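Local coordinates for protein-L-isoaspartate O-methyltransferase beta-aspartate methyltransferase (Plasmodium falciparum, PDB 2PBF) that probably transfers a methyl group from S-adenosyl-L-methionine to the carboxylate of L-isoaspartyl residues, a step in the repair of age-damaged proteins, at residues 17-21 against 22-26; 44-48 against 49-53; 97-101 against 102-106; 176-179 against 180-184. One frame throughout, in Å; residues are numbered along the deposited sequence.

Interaction 1: 17-21 against 22-26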
loop_
_atom_site.group_PDB
_atom_site.type_symbol
_atom_site.label_atom_id
_atom_site.label_comp_id
_atom_site.label_asym_id
_atom_site.label_seq_id
_atom_site.Cartn_x
_atom_site.Cartn_y
_atom_site.Cartn_z
ATOM N N GLU A 17 -9.111 17.738 1.198
ATOM C CA GLU A 17 -9.859 18.620 2.085
ATOM C C GLU A 17 -11.209 18.046 2.504
ATOM O O GLU A 17 -11.627 18.266 3.626
ATOM C CB GLU A 17 -10.035 19.987 1.415
ATOM C CG GLU A 17 -8.770 20.822 1.408
ATOM C CD GLU A 17 -8.302 21.180 2.821
ATOM O OE1 GLU A 17 -7.192 21.759 2.953
ATOM O OE2 GLU A 17 -9.050 20.897 3.797
ATOM N N ASN A 18 -11.882 17.318 1.604
ATOM C CA ASN A 18 -13.153 16.636 1.917
ATOM C C ASN A 18 -12.974 15.504 2.929
ATOM O O ASN A 18 -13.747 15.395 3.883
ATOM C CB ASN A 18 -13.869 16.145 0.636
ATOM C CG ASN A 18 -14.983 15.115 0.922
ATOM O OD1 ASN A 18 -14.776 13.898 0.792
ATOM N ND2 ASN A 18 -16.156 15.599 1.309
ATOM N N LEU A 19 -11.940 14.684 2.737
ATOM C CA LEU A 19 -11.550 13.656 3.716
ATOM C C LEU A 19 -11.182 14.229 5.093
ATOM O O LEU A 19 -11.524 13.642 6.121
ATOM C CB LEU A 19 -10.402 12.787 3.169
ATOM C CG LEU A 19 -10.633 12.045 1.841
ATOM C CD1 LEU A 19 -9.487 11.074 1.507
ATOM C CD2 LEU A 19 -11.973 11.324 1.853
ATOM N N LYS A 20 -10.491 15.368 5.116
ATOM C CA LYS A 20 -10.206 16.063 6.368
ATOM C C LYS A 20 -11.468 16.525 7.082
ATOM O O LYS A 20 -11.634 16.226 8.261
ATOM C CB LYS A 20 -9.272 17.240 6.150
ATOM C CG LYS A 20 -7.846 16.968 6.593
ATOM C CD LYS A 20 -6.883 18.033 6.062
ATOM C CE LYS A 20 -6.954 19.321 6.864
ATOM N NZ LYS A 20 -6.153 20.404 6.228
ATOM N N ARG A 21 -12.353 17.237 6.370
ATOM C CA ARG A 21 -13.662 17.648 6.906
ATOM C C ARG A 21 -14.448 16.463 7.467
ATOM O O ARG A 21 -15.120 16.558 8.511
ATOM C CB ARG A 21 -14.481 18.412 5.855
ATOM C CG ARG A 21 -13.911 19.806 5.510
ATOM C CD ARG A 21 -14.917 20.694 4.742
ATOM N NE ARG A 21 -15.663 19.966 3.706
ATOM C CZ ARG A 21 -15.352 19.962 2.409
ATOM N NH1 ARG A 21 -14.311 20.659 1.960
ATOM N NH2 ARG A 21 -16.091 19.256 1.552
ATOM N N ARG A 22 -14.334 15.327 6.803
ATOM C CA ARG A 22 -15.042 14.146 7.246
ATOM C C ARG A 22 -14.262 13.402 8.316
ATOM O O ARG A 22 -14.741 12.401 8.858
ATOM C CB ARG A 22 -15.360 13.248 6.051
ATOM C CG ARG A 22 -16.381 13.848 5.107
ATOM C CD ARG A 22 -17.077 12.765 4.322
ATOM N NE ARG A 22 -16.253 12.247 3.232
ATOM C CZ ARG A 22 -16.214 10.970 2.843
ATOM N NH1 ARG A 22 -16.919 10.045 3.458
ATOM N NH2 ARG A 22 -15.434 10.622 1.843
ATOM N N GLY A 23 -13.070 13.900 8.636
ATOM C CA GLY A 23 -12.241 13.317 9.685
ATOM C C GLY A 23 -11.586 11.997 9.301
ATOM O O GLY A 23 -11.178 11.247 10.172
ATOM N N ILE A 24 -11.498 11.734 7.991
ATOM C CA ILE A 24 -10.861 10.539 7.431
ATOM C C ILE A 24 -9.349 10.763 7.430
ATOM O O ILE A 24 -8.576 9.870 7.762
ATOM C CB ILE A 24 -11.422 10.216 6.015
ATOM C CG1 ILE A 24 -12.851 9.698 6.152
ATOM C CG2 ILE A 24 -10.537 9.206 5.264
ATOM C CD1 ILE A 24 -13.750 10.034 4.995
ATOM N N ILE A 25 -8.950 11.971 7.064
ATOM C CA ILE A 25 -7.591 12.433 7.283
ATOM C C ILE A 25 -7.593 13.281 8.551
ATOM O O ILE A 25 -8.329 14.277 8.618
ATOM C CB ILE A 25 -7.069 13.233 6.068
ATOM C CG1 ILE A 25 -6.862 12.292 4.876
ATOM C CG2 ILE A 25 -5.779 13.988 6.414
ATOM C CD1 ILE A 25 -6.673 12.999 3.569
ATOM N N ASP A 26 -6.817 12.837 9.553
ATOM C CA ASP A 26 -6.563 13.564 10.814
ATOM C C ASP A 26 -5.041 13.573 11.133
ATOM O O ASP A 26 -4.618 13.320 12.261
ATOM C CB ASP A 26 -7.361 12.947 11.980
ATOM C CG ASP A 26 -7.086 11.438 12.166
ATOM O OD1 ASP A 26 -5.942 10.983 11.938
ATOM O OD2 ASP A 26 -8.023 10.700 12.545
#
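Leu19 O, at the C-terminal end of helix 12-21, is gripped by two backbone donors from the loop that follows. Ile24 N lies 2.7 Å from Leu19 O, whereas Ile25 N comes from above the carbonyl plane, 3.2 Å from the same oxygen. With Gly23 N bonded back to Lys20 O at 2.8 Å, this is a Schellman motif, and Gly23 takes the positive phi (74°) that the reversal needs. Arg22 N still makes the regular helical bond to Asn18 O. The Arg22 side chain then bends at chi3 (-77°), which turns its guanidinium back alongside the last helical turn. There NE meets Asn18 OD1 at 3.3 Å, the oxygen lying near the guanidinium plane although the donor stands above the amide carbonyl plane. The stronger partner of this group is Asp50, which forms a salt bridge with NH2. Ile24 CD1 sits 3.4 Å above the centre of one guanidinium face and also touches Leu19 CD2 at 3.8 Å. Further along the loop, Ile25 CD1 packs against Leu19 CB and CD1, and Lys20 CG touches Ile25 CG2 at 3.6 Å. Ile25 continues onto Val30 and Tyr31 of helix 28-35. The carbonyls of Asn18, Leu19 and Lys20 therefore find donors in the departing chain, while apolar contact on one guanidinium face and the Asp50 carboxylate hold the Arg22 charge in a defined orientation.

Interaction 2: 44-48 against 49-53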
loop_
_atom_site.group_PDB
_atom_site.type_symbol
_atom_site.label_atom_id
_atom_site.label_comp_id
_atom_site.label_asym_id
_atom_site.label_seq_id
_atom_site.Cartn_x
_atom_site.Cartn_y
_atom_site.Cartn_z
ATOM N N LYS A 44 -8.040 7.069 -14.407
ATOM C CA LYS A 44 -8.673 8.018 -15.331
ATOM C C LYS A 44 -10.146 8.342 -15.000
ATOM O O LYS A 44 -10.527 9.512 -14.991
ATOM C CB LYS A 44 -8.549 7.508 -16.776
ATOM C CG LYS A 44 -7.549 8.280 -17.652
ATOM C CD LYS A 44 -6.103 7.902 -17.322
ATOM C CE LYS A 44 -5.112 8.512 -18.311
ATOM N NZ LYS A 44 -4.266 7.435 -18.907
ATOM N N GLU A 45 -10.966 7.322 -14.736
ATOM C CA GLU A 45 -12.387 7.555 -14.501
ATOM C C GLU A 45 -12.640 8.099 -13.098
ATOM O O GLU A 45 -12.038 7.628 -12.123
ATOM C CB GLU A 45 -13.247 6.309 -14.740
ATOM C CG GLU A 45 -14.735 6.681 -14.950
ATOM C CD GLU A 45 -15.753 5.608 -14.519
ATOM O OE1 GLU A 45 -16.980 5.853 -14.727
ATOM O OE2 GLU A 45 -15.342 4.537 -13.997
ATOM N N ILE A 46 -13.541 9.088 -13.022
ATOM C CA ILE A 46 -13.905 9.800 -11.778
ATOM C C ILE A 46 -12.795 9.724 -10.721
ATOM O O ILE A 46 -12.992 9.186 -9.626
ATOM C CB ILE A 46 -15.260 9.313 -11.211
ATOM C CG1 ILE A 46 -15.250 7.778 -11.056
ATOM C CG2 ILE A 46 -16.422 9.816 -12.086
ATOM C CD1 ILE A 46 -16.271 7.242 -10.088
ATOM N N PRO A 47 -11.611 10.259 -11.053
ATOM C CA PRO A 47 -10.474 10.073 -10.158
ATOM C C PRO A 47 -10.592 10.685 -8.746
ATOM O O PRO A 47 -9.831 10.311 -7.878
ATOM C CB PRO A 47 -9.330 10.726 -10.929
ATOM C CG PRO A 47 -10.045 11.779 -11.786
ATOM C CD PRO A 47 -11.247 11.058 -12.244
ATOM N N TYR A 48 -11.516 11.612 -8.510
ATOM C CA TYR A 48 -11.564 12.289 -7.196
ATOM C C TYR A 48 -12.787 11.995 -6.351
ATOM O O TYR A 48 -12.988 12.579 -5.290
ATOM C CB TYR A 48 -11.388 13.790 -7.384
ATOM C CG TYR A 48 -10.150 14.094 -8.189
ATOM C CD1 TYR A 48 -8.884 13.713 -7.720
ATOM C CD2 TYR A 48 -10.241 14.753 -9.414
ATOM C CE1 TYR A 48 -7.735 13.976 -8.448
ATOM C CE2 TYR A 48 -9.078 15.043 -10.162
ATOM C CZ TYR A 48 -7.836 14.653 -9.667
ATOM O OH TYR A 48 -6.699 14.924 -10.389
ATOM N N ILE A 49 -13.599 11.069 -6.810
ATOM C CA ILE A 49 -14.738 10.657 -6.028
ATOM C C ILE A 49 -14.289 9.620 -5.010
ATOM O O ILE A 49 -13.475 8.741 -5.308
ATOM C CB ILE A 49 -15.898 10.216 -6.936
ATOM C CG1 ILE A 49 -16.369 11.459 -7.737
ATOM C CG2 ILE A 49 -17.029 9.606 -6.118
ATOM C CD1 ILE A 49 -17.687 11.290 -8.333
ATOM N N ASP A 50 -14.803 9.746 -3.796
ATOM C CA ASP A 50 -14.418 8.844 -2.726
ATOM C C ASP A 50 -15.133 7.494 -2.806
ATOM O O ASP A 50 -16.088 7.228 -2.082
ATOM C CB ASP A 50 -14.602 9.478 -1.366
ATOM C CG ASP A 50 -14.052 8.601 -0.256
ATOM O OD1 ASP A 50 -12.967 8.006 -0.449
ATOM O OD2 ASP A 50 -14.707 8.496 0.798
ATOM N N THR A 51 -14.613 6.641 -3.681
ATOM C CA THR A 51 -15.179 5.344 -3.993
ATOM C C THR A 51 -14.073 4.560 -4.706
ATOM O O THR A 51 -13.154 5.188 -5.246
ATOM C CB THR A 51 -16.416 5.484 -4.923
ATOM O OG1 THR A 51 -17.024 4.198 -5.089
ATOM C CG2 THR A 51 -16.033 6.015 -6.287
ATOM N N PRO A 52 -14.127 3.204 -4.685
ATOM C CA PRO A 52 -13.185 2.452 -5.508
ATOM C C PRO A 52 -13.551 2.605 -6.971
ATOM O O PRO A 52 -14.718 2.825 -7.285
ATOM C CB PRO A 52 -13.415 0.985 -5.080
ATOM C CG PRO A 52 -14.180 1.043 -3.844
ATOM C CD PRO A 52 -15.002 2.295 -3.925
ATOM N N VAL A 53 -12.562 2.499 -7.853
ATOM C CA VAL A 53 -12.786 2.726 -9.273
ATOM C C VAL A 53 -12.121 1.585 -10.034
ATOM O O VAL A 53 -10.920 1.326 -9.898
ATOM C CB VAL A 53 -12.291 4.142 -9.745
ATOM C CG1 VAL A 53 -12.594 4.373 -11.214
ATOM C CG2 VAL A 53 -12.909 5.276 -8.910
HETATM O O HOH W 1 -11.939 7.848 -7.256
#
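A type I beta turn from Ile46 to Ile49 reverses the chain in the loop between helix 28-35 and strand 53-56, and aliphatic side chains of its two arms meet. The turn is a case in which the classical bond is poor but the oxygen is well served: Ile49 N reaches Ile46 O at 3.4 Å, a straight but weak bond, while a water donates to Ile46 O at 2.9 Å. The same water donates to Ile49 O and so bridges the two arms. Beyond it, Asp50 is the centre of an inverse gamma turn, and Asp50 OD2 forms a salt bridge with Arg22 and a hydrogen bond with His65. The apolar part of the contact is built on Ile46. Its CG1 lies between the backbone N and the carbonyl carbon (chi1 53°), a position that carries CG1 and CD1 toward the returning arm. CG1 meets Val53 CG2 at 4.0 Å, and CD1 reaches Thr51 CG2 at 4.0 Å, Ile46 and Thr51 crossing at about a right angle. The second branch, Ile46 CG2, makes a looser contact with Ile49 CD1 at 4.2 Å. Val53, which starts the strand paired with 59-61, offers one methyl to Ile46 and the other to Glu45. At the corner, Pro47 CG rests 3.7 Å above one face of the Tyr48 ring, toward its rim, and Tyr48 OH bonds to Asp38. Against the preceding arm, Val53 CG1 sits 3.4 Å from Glu45 O.

Interaction 3: 97-101 against 102-106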
loop_
_atom_site.group_PDB
_atom_site.type_symbol
_atom_site.label_atom_id
_atom_site.label_comp_id
_atom_site.label_asym_id
_atom_site.label_seq_id
_atom_site.Cartn_x
_atom_site.Cartn_y
_atom_site.Cartn_z
ATOM N N CYS A 97 2.923 6.685 -2.635
ATOM C CA CYS A 97 2.752 7.335 -1.341
ATOM C C CYS A 97 3.875 6.891 -0.387
ATOM O O CYS A 97 4.505 7.722 0.258
ATOM C CB CYS A 97 1.337 7.074 -0.759
ATOM S SG CYS A 97 -0.001 8.113 -1.452
ATOM N N MET A 98 4.161 5.594 -0.329
ATOM C CA MET A 98 5.267 5.122 0.504
ATOM C C MET A 98 6.640 5.662 0.074
ATOM O O MET A 98 7.430 6.066 0.924
ATOM C CB MET A 98 5.324 3.598 0.541
ATOM C CG MET A 98 4.177 2.899 1.243
ATOM S SD MET A 98 4.388 1.121 0.944
ATOM C CE MET A 98 3.120 0.522 2.027
ATOM N N ALA A 99 6.923 5.647 -1.237
ATOM C CA ALA A 99 8.157 6.222 -1.795
ATOM C C ALA A 99 8.353 7.688 -1.406
ATOM O O ALA A 99 9.481 8.132 -1.169
ATOM C CB ALA A 99 8.159 6.094 -3.333
ATOM N N ILE A 100 7.250 8.433 -1.393
ATOM C CA ILE A 100 7.258 9.852 -1.071
ATOM C C ILE A 100 7.539 10.093 0.394
ATOM O O ILE A 100 8.423 10.874 0.731
ATOM C CB ILE A 100 5.939 10.563 -1.491
ATOM C CG1 ILE A 100 5.951 10.830 -2.985
ATOM C CG2 ILE A 100 5.739 11.903 -0.711
ATOM C CD1 ILE A 100 7.232 11.461 -3.480
ATOM N N LYS A 101 6.811 9.389 1.254
ATOM C CA LYS A 101 6.948 9.562 2.689
ATOM C C LYS A 101 8.338 9.160 3.185
ATOM O O LYS A 101 8.871 9.717 4.162
ATOM C CB LYS A 101 5.888 8.727 3.406
ATOM C CG LYS A 101 5.260 9.461 4.549
ATOM C CD LYS A 101 5.974 9.176 5.810
ATOM C CE LYS A 101 5.767 10.251 6.831
ATOM N NZ LYS A 101 6.601 9.876 8.033
ATOM N N MET A 102 8.908 8.165 2.519
ATOM C CA MET A 102 10.191 7.614 2.918
ATOM C C MET A 102 11.368 8.222 2.139
ATOM O O MET A 102 12.518 7.846 2.342
ATOM C CB MET A 102 10.149 6.085 2.764
ATOM C CG MET A 102 9.217 5.387 3.764
ATOM S SD MET A 102 8.829 3.694 3.291
ATOM C CE MET A 102 10.268 2.875 3.920
ATOM N N ASN A 103 11.068 9.119 1.206
ATOM C CA ASN A 103 12.078 9.812 0.435
ATOM C C ASN A 103 13.086 8.887 -0.209
ATOM O O ASN A 103 14.296 9.086 -0.070
ATOM C CB ASN A 103 12.797 10.859 1.305
ATOM C CG ASN A 103 13.423 11.997 0.482
ATOM O OD1 ASN A 103 13.436 11.997 -0.769
ATOM N ND2 ASN A 103 13.955 12.972 1.194
ATOM N N VAL A 104 12.597 7.860 -0.905
ATOM C CA VAL A 104 13.468 6.940 -1.639
ATOM C C VAL A 104 14.368 7.666 -2.631
ATOM O O VAL A 104 15.436 7.155 -2.995
ATOM C CB VAL A 104 12.687 5.814 -2.372
ATOM C CG1 VAL A 104 11.993 4.904 -1.366
ATOM C CG2 VAL A 104 11.697 6.404 -3.338
ATOM N N LEU A 105 13.957 8.854 -3.061
ATOM C CA LEU A 105 14.734 9.617 -4.059
ATOM C C LEU A 105 16.038 10.207 -3.496
ATOM O O LEU A 105 17.074 10.173 -4.168
ATOM C CB LEU A 105 13.873 10.716 -4.708
ATOM C CG LEU A 105 12.817 10.306 -5.747
ATOM C CD1 LEU A 105 11.969 11.539 -6.131
ATOM C CD2 LEU A 105 13.452 9.684 -6.977
ATOM N N GLU A 106 15.985 10.718 -2.265
ATOM C CA GLU A 106 17.158 11.294 -1.587
ATOM C C GLU A 106 17.835 10.315 -0.612
ATOM O O GLU A 106 19.061 10.358 -0.438
ATOM C CB GLU A 106 16.803 12.598 -0.855
ATOM C CG GLU A 106 16.559 13.804 -1.755
ATOM C CD GLU A 106 16.035 15.052 -0.999
ATOM O OE1 GLU A 106 15.964 15.062 0.268
ATOM O OE2 GLU A 106 15.670 16.034 -1.690
HETATM O O HOH W 2 10.913 9.831 -2.624
#
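From CB outward, Met102 lies along the carbonyl of Met98, just where helix 93-101 ends in a Schellman motif of the Rossmann-like methyltransferase core. Its CB is 3.3 Å from Met98 O, CG keeps almost the same separation, and SD, still near that oxygen, reaches Met98 CB at 4.5 Å. CG stands beside the backbone N (chi1 -69°), which keeps the chain close to the helix end before the bend at chi3 turns CE away; farther on the side chain packs against Ala84 and Val112, on two neighbouring strands of the sheet. Meanwhile Met102 N completes a helical bond to Met98 O. Two further bonds define the cap. Val104 N lies in the carbonyl plane of Ala99 at 3.1 Å from its O, and Asn103 N meets Ile100 O from above the carbonyl plane. A water donates to Ala99 O at 2.7 Å and accepts from Leu105 N, so it links the capped turn to the next one. Val104 CG2 closes the apolar side of the motif, 3.6 Å from Ala99 CB. Asn103, at the positive-phi position (52°), turns its amide forward along the chain. OD1 accepts from Glu106 N, an Asx motif in which the donor stands well above the carbonyl plane, and ND2, with its partner near the amide plane, donates to Glu106 OE1 at 3.0 Å.

Interaction 4: 176-179 against 180-184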
loop_
_atom_site.group_PDB
_atom_site.type_symbol
_atom_site.label_atom_id
_atom_site.label_comp_id
_atom_site.label_asym_id
_atom_site.label_seq_id
_atom_site.Cartn_x
_atom_site.Cartn_y
_atom_site.Cartn_z
ATOM N N PRO A 176 -1.236 -14.557 6.322
ATOM C CA PRO A 176 -0.198 -15.373 5.710
ATOM C C PRO A 176 1.088 -15.290 6.527
ATOM O O PRO A 176 1.525 -14.206 6.890
ATOM C CB PRO A 176 -0.033 -14.758 4.313
ATOM C CG PRO A 176 -1.248 -13.843 4.135
ATOM C CD PRO A 176 -1.523 -13.359 5.515
ATOM N N GLU A 177 1.660 -16.444 6.838
ATOM C CA GLU A 177 2.815 -16.529 7.740
ATOM C C GLU A 177 4.086 -15.881 7.164
ATOM O O GLU A 177 4.884 -15.310 7.912
ATOM C CB GLU A 177 3.033 -17.992 8.165
ATOM C CG GLU A 177 3.927 -18.210 9.385
ATOM C CD GLU A 177 3.580 -17.323 10.586
ATOM O OE1 GLU A 177 2.405 -16.897 10.723
ATOM O OE2 GLU A 177 4.504 -17.050 11.394
ATOM N N ILE A 178 4.253 -15.946 5.843
ATOM C CA ILE A 178 5.287 -15.160 5.153
ATOM C C ILE A 178 5.283 -13.678 5.541
ATOM O O ILE A 178 6.342 -13.100 5.824
ATOM C CB ILE A 178 5.222 -15.278 3.602
ATOM C CG1 ILE A 178 6.312 -14.403 2.995
ATOM C CG2 ILE A 178 3.839 -14.901 3.042
ATOM C CD1 ILE A 178 6.681 -14.753 1.593
ATOM N N LEU A 179 4.101 -13.060 5.550
ATOM C CA LEU A 179 4.020 -11.652 5.905
ATOM C C LEU A 179 4.486 -11.469 7.341
ATOM O O LEU A 179 5.184 -10.509 7.645
ATOM C CB LEU A 179 2.631 -11.053 5.612
ATOM C CG LEU A 179 2.208 -11.096 4.124
ATOM C CD1 LEU A 179 0.790 -10.654 3.891
ATOM C CD2 LEU A 179 3.129 -10.295 3.239
ATOM N N VAL A 180 4.151 -12.424 8.212
ATOM C CA VAL A 180 4.680 -12.426 9.588
ATOM C C VAL A 180 6.205 -12.568 9.614
ATOM O O VAL A 180 6.883 -11.964 10.449
ATOM C CB VAL A 180 3.992 -13.514 10.485
ATOM C CG1 VAL A 180 4.770 -13.767 11.785
ATOM C CG2 VAL A 180 2.581 -13.110 10.791
ATOM N N ASP A 181 6.748 -13.371 8.711
ATOM C CA ASP A 181 8.206 -13.560 8.667
ATOM C C ASP A 181 8.950 -12.410 8.014
ATOM O O ASP A 181 10.130 -12.207 8.267
ATOM C CB ASP A 181 8.553 -14.881 7.971
ATOM C CG ASP A 181 8.112 -16.091 8.782
ATOM O OD1 ASP A 181 7.821 -15.931 9.993
ATOM O OD2 ASP A 181 8.044 -17.184 8.204
ATOM N N LEU A 182 8.256 -11.664 7.164
ATOM C CA LEU A 182 8.858 -10.548 6.445
ATOM C C LEU A 182 8.915 -9.330 7.341
ATOM O O LEU A 182 9.576 -8.365 7.029
ATOM C CB LEU A 182 8.092 -10.264 5.151
ATOM C CG LEU A 182 8.307 -11.212 3.963
ATOM C CD1 LEU A 182 7.546 -10.703 2.757
ATOM C CD2 LEU A 182 9.777 -11.401 3.597
ATOM N N LEU A 183 8.244 -9.412 8.483
ATOM C CA LEU A 183 8.057 -8.292 9.369
ATOM C C LEU A 183 9.255 -8.072 10.299
ATOM O O LEU A 183 9.703 -8.999 10.979
ATOM C CB LEU A 183 6.764 -8.517 10.161
ATOM C CG LEU A 183 6.125 -7.391 10.974
ATOM C CD1 LEU A 183 5.790 -6.201 10.070
ATOM C CD2 LEU A 183 4.883 -7.918 11.679
ATOM N N ALA A 184 9.753 -6.835 10.339
ATOM C CA ALA A 184 10.848 -6.452 11.233
ATOM C C ALA A 184 10.386 -6.188 12.668
ATOM O O ALA A 184 9.203 -5.913 12.933
ATOM C CB ALA A 184 11.600 -5.215 10.687
#
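Asp181 N and Glu177 O form a sound bond of 2.8 Å in the short helix 177-182, with the donor in the carbonyl plane. One residue later Leu182 N meets Ile178 O at 2.7 Å, nearly along the C=O axis, and adds a weak second bond to Leu179 O. At the start, Pro176 occupies the N-cap position; its O takes weak bonds from Leu179 N and from Val180 N, the latter at 3.4 Å. Farther on, Val180 O and Leu183 O both accept from Lys206 NZ. Among the acids, Glu177 OE2 and Asp181 OD1 stand 3.8 Å apart, a like-charge approach probably eased by Lys157, which forms a salt bridge with Asp181 OD2. Glu177 folds back at chi2 (48°), laying its carboxylate across Val180, with OE2 3.3 Å from Val180 CG1. Ile178 and Leu182 run side by side, CG1 against CG at 3.9 Å. Leu179 packs on strands 163-168 and 187-195, Leu182 and Leu183 on Ile166 of the former, and Leu182 and Ala184 share backbone bonds with Phe163. Such a short helix, packed on the sheet and followed closely by a strand, belongs to the alpha/beta Rossmann-like fold of this methyltransferase family.

Only interactions 1 and 2 touch, although their centres lie 17 Å apart: Arg22 NH2 and Asp50 OD2 form a salt bridge of 2.5 Å, and Leu19 CD2 packs on Asp50 CG at 4.0 Å. The end of the first helix is thereby tied to the loop leading into strand 53-56. Interactions 1 and 3 repeat one solution, a Schellman motif, at two helix ends whose nearest atoms are about 10 Å apart. Interaction 4 lies across the chain's centre from 1 and 2, its centre about 32 Å from each. From the bound S-adenosyl-L-homocysteine, the side chains of Met98 and Pro176 are about 8 Å away, Val53 about 9 Å and Leu19 about 12 Å.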